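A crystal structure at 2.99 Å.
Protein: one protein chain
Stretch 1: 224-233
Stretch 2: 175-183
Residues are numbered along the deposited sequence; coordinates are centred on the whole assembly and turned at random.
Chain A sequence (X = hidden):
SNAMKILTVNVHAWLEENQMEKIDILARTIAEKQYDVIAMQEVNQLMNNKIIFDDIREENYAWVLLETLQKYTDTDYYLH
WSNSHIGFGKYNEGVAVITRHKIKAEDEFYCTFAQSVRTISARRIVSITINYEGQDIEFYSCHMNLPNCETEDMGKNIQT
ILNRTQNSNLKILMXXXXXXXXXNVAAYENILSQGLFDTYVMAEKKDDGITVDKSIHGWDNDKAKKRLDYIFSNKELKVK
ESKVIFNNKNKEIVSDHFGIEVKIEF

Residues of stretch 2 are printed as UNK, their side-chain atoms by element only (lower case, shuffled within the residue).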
# COMPACT_ATOMS: atom_id res chain seq x y z
N ALA A 224 0.41 -9.72 -21.19
CA ALA A 224 0.99 -9.65 -19.85
C ALA A 224 0.82 -8.28 -19.18
O ALA A 224 1.72 -7.81 -18.48
CB ALA A 224 2.46 -10.07 -19.90
N LYS A 225 -0.33 -7.65 -19.39
CA LYS A 225 -0.64 -6.38 -18.75
C LYS A 225 -1.76 -6.55 -17.73
O LYS A 225 -2.86 -7.01 -18.05
CB LYS A 225 -0.99 -5.32 -19.79
CG LYS A 225 0.22 -4.79 -20.56
CD LYS A 225 0.14 -3.28 -20.73
CE LYS A 225 -0.63 -2.86 -21.97
NZ LYS A 225 0.30 -2.60 -23.09
N LYS A 226 -1.48 -6.20 -16.48
CA LYS A 226 -2.39 -6.52 -15.38
C LYS A 226 -2.70 -5.32 -14.48
O LYS A 226 -1.97 -4.34 -14.43
CB LYS A 226 -1.83 -7.67 -14.54
CG LYS A 226 -1.69 -9.01 -15.25
CD LYS A 226 -1.20 -10.06 -14.25
CE LYS A 226 -1.35 -11.49 -14.74
NZ LYS A 226 -0.06 -11.99 -15.29
N ARG A 227 -3.82 -5.43 -13.77
CA ARG A 227 -4.15 -4.48 -12.72
C ARG A 227 -4.30 -5.27 -11.42
O ARG A 227 -5.33 -5.91 -11.18
CB ARG A 227 -5.43 -3.71 -13.09
CG ARG A 227 -5.72 -2.53 -12.20
CD ARG A 227 -6.86 -1.69 -12.74
NE ARG A 227 -7.88 -1.50 -11.71
CZ ARG A 227 -9.15 -1.86 -11.84
NH1 ARG A 227 -9.60 -2.39 -12.96
NH2 ARG A 227 -9.98 -1.65 -10.84
N LEU A 228 -3.24 -5.24 -10.61
CA LEU A 228 -3.12 -6.07 -9.43
C LEU A 228 -3.20 -5.27 -8.14
O LEU A 228 -3.49 -5.81 -7.06
CB LEU A 228 -1.79 -6.79 -9.45
CG LEU A 228 -1.52 -7.90 -10.46
CD1 LEU A 228 -0.26 -8.63 -10.03
CD2 LEU A 228 -2.68 -8.87 -10.56
N ASP A 229 -2.91 -3.97 -8.25
CA ASP A 229 -2.90 -3.05 -7.12
C ASP A 229 -4.19 -2.24 -7.13
O ASP A 229 -4.74 -1.94 -8.20
CB ASP A 229 -1.70 -2.11 -7.22
CG ASP A 229 -0.35 -2.86 -7.18
OD1 ASP A 229 0.06 -3.43 -8.22
OD2 ASP A 229 0.31 -2.83 -6.11
N TYR A 230 -4.69 -1.87 -5.94
CA TYR A 230 -5.95 -1.14 -5.86
C TYR A 230 -6.01 -0.12 -4.74
O TYR A 230 -5.18 -0.12 -3.84
CB TYR A 230 -7.12 -2.09 -5.65
CG TYR A 230 -7.26 -3.18 -6.67
CD1 TYR A 230 -8.07 -3.01 -7.79
CD2 TYR A 230 -6.62 -4.41 -6.50
CE1 TYR A 230 -8.23 -4.02 -8.72
CE2 TYR A 230 -6.77 -5.42 -7.43
CZ TYR A 230 -7.58 -5.22 -8.54
OH TYR A 230 -7.72 -6.23 -9.46
N ILE A 231 -7.02 0.73 -4.81
CA ILE A 231 -7.46 1.52 -3.68
C ILE A 231 -8.98 1.36 -3.54
O ILE A 231 -9.75 1.88 -4.35
CB ILE A 231 -6.99 2.99 -3.80
CG1 ILE A 231 -5.49 3.05 -3.54
CG2 ILE A 231 -7.69 3.87 -2.78
CD1 ILE A 231 -4.82 4.25 -4.12
N PHE A 232 -9.39 0.58 -2.54
CA PHE A 232 -10.80 0.31 -2.27
C PHE A 232 -11.31 1.22 -1.17
O PHE A 232 -10.54 1.80 -0.41
CB PHE A 232 -11.00 -1.15 -1.83
CG PHE A 232 -10.66 -2.16 -2.89
CD1 PHE A 232 -11.40 -2.23 -4.06
CD2 PHE A 232 -9.62 -3.05 -2.69
CE1 PHE A 232 -11.08 -3.17 -5.05
CE2 PHE A 232 -9.30 -4.00 -3.66
CZ PHE A 232 -10.03 -4.05 -4.84
N SER A 233 -12.64 1.29 -1.07
CA SER A 233 -13.33 2.14 -0.13
C SER A 233 -14.53 1.36 0.40
O SER A 233 -15.09 0.54 -0.32
CB SER A 233 -13.80 3.38 -0.88
OG SER A 233 -14.23 4.39 0.01
N UNK A 175 -3.55 -1.21 -1.52
CA UNK A 175 -2.39 -2.06 -1.78
C UNK A 175 -2.48 -3.16 -2.82
O UNK A 175 -3.33 -3.16 -3.71
N UNK A 176 -1.56 -4.10 -2.68
CA UNK A 176 -1.36 -5.16 -3.65
C UNK A 176 -2.25 -6.33 -3.30
O UNK A 176 -2.07 -6.95 -2.25
c UNK A 176 0.10 -5.58 -3.64
o UNK A 176 -0.39 -6.80 -5.66
o UNK A 176 1.52 -7.21 -4.62
c UNK A 176 0.43 -6.60 -4.72
N UNK A 177 -3.20 -6.63 -4.18
CA UNK A 177 -4.18 -7.68 -3.90
C UNK A 177 -3.92 -8.97 -4.67
O UNK A 177 -4.65 -9.96 -4.49
c UNK A 177 -7.49 -6.05 -1.04
c UNK A 177 -7.04 -4.73 -0.90
c UNK A 177 -5.67 -5.00 -2.89
c UNK A 177 -6.12 -6.32 -3.03
c UNK A 177 -7.02 -6.84 -2.10
c UNK A 177 -5.60 -7.17 -4.15
c UNK A 177 -6.13 -4.20 -1.83
N UNK A 178 -2.87 -8.96 -5.50
CA UNK A 178 -2.52 -10.11 -6.34
C UNK A 178 -3.68 -10.65 -7.15
O UNK A 178 -3.81 -11.87 -7.30
c UNK A 178 -1.94 -11.24 -5.49
o UNK A 178 0.33 -10.72 -6.02
c UNK A 178 -0.48 -11.04 -5.15
n UNK A 178 -0.14 -11.25 -3.89
N UNK A 179 -4.51 -9.76 -7.68
CA UNK A 179 -5.73 -10.16 -8.39
C UNK A 179 -5.96 -9.29 -9.61
O UNK A 179 -6.12 -8.08 -9.50
o UNK A 179 -6.76 -10.92 -6.35
c UNK A 179 -8.19 -10.50 -8.20
c UNK A 179 -6.95 -10.06 -7.47
N UNK A 180 -5.97 -9.91 -10.78
CA UNK A 180 -6.16 -9.18 -12.02
C UNK A 180 -7.63 -8.88 -12.28
O UNK A 180 -8.43 -9.80 -12.49
c UNK A 180 -5.27 -9.05 -14.41
o UNK A 180 -4.94 -9.61 -15.48
c UNK A 180 -5.55 -9.94 -13.19
o UNK A 180 -5.38 -7.81 -14.29
N UNK A 181 -7.97 -7.59 -12.29
CA UNK A 181 -9.32 -7.12 -12.58
C UNK A 181 -9.76 -7.47 -14.00
O UNK A 181 -10.95 -7.49 -14.32
c UNK A 181 -9.39 -5.64 -12.38
N UNK A 182 -8.78 -7.74 -14.86
CA UNK A 182 -9.02 -8.10 -16.25
C UNK A 182 -9.07 -9.63 -16.44
O UNK A 182 -10.07 -10.17 -16.95
c UNK A 182 -8.51 -7.33 -18.62
c UNK A 182 -7.97 -7.44 -17.19
c UNK A 182 -6.38 -5.42 -17.35
c UNK A 182 -7.55 -6.06 -16.64
N UNK A 183 -8.01 -10.32 -15.99
CA UNK A 183 -7.88 -11.79 -16.10
C UNK A 183 -8.81 -12.58 -15.19
O UNK A 183 -9.75 -13.23 -15.67

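Position 175 has no side-chain atoms. Its N donates to Tyr 230 O at 3.0 Å, and its O accepts from Tyr 230 N at 2.9 Å. At its backbone angles a CB would be jammed against the preceding carbonyl. This is Gly 175.

Position 176 carries two carbons, the second bearing two oxygens. That is a short carboxylate, with no amide nitrogen. It pairs across the antiparallel bridge with Asp 229, on the same face of the sheet. The residue is Asp 176. Its OD1 lies 4.1 Å from Asp 229 OD2, so two like charges sit close together.

Position 177 has one carbon and then a ring of six carbons, with no oxygen on the ring. The ring offers a face to the edge of Phe 232, with centroids 4.9 Å apart and planes at 88°. This is Phe 177. Its CZ is 3.6 Å from Phe 232 CD2, and its CB is 3.8 Å from Tyr 230 CD2. Its backbone N donates to Leu 228 O at 3.0 Å.

Position 178 has two carbons, the second carrying one oxygen and one nitrogen. CA-to-CB points away from stretch 1. The amide identifies Asn 178. Its backbone N makes a weak hydrogen bond to Asp 176 OD1 at 3.3 Å.

Position 179 has one carbon carrying an oxygen and a carbon. The CB of 179 is 4.4 Å from Tyr 230 OH, and the backbone O of 179 accepts a very short hydrogen bond, 2.4 Å, from Tyr 230 OH. This is Thr 179, whose OG1 donates to Phe 177 O at 3.0 Å.

Position 180 is again two carbons ending in two oxygens. One oxygen takes the backbone NH of Arg 227. The residue is Asp 180, and the bond from Arg 227 N to Asp 180 OD1 is 2.9 Å.

Position 181 has a single side-chain carbon. The CB of 181 lies over one face of the Arg 227 guanidinium, 3.3 Å from Arg 227 NH1. This is Ala 181.

Position 182 has four carbons, forked at the first, with one arm two carbons long. The end of that arm approaches the backbone O of Lys 225. This is Ile 182. The distance from Ile 182 CD1 to Lys 225 O is 3.9 Å.

Position 183 has no side-chain atoms and makes no contact with stretch 1. It is Gly 183.

The contact begins as a short antiparallel pairing. Beyond it, Asp 180 and Tyr 230 OH bind backbone atoms across the gap, while the Phe 177 and Phe 232 rings pack together.

Stretch 2 (175-183) GDFNTDAIG
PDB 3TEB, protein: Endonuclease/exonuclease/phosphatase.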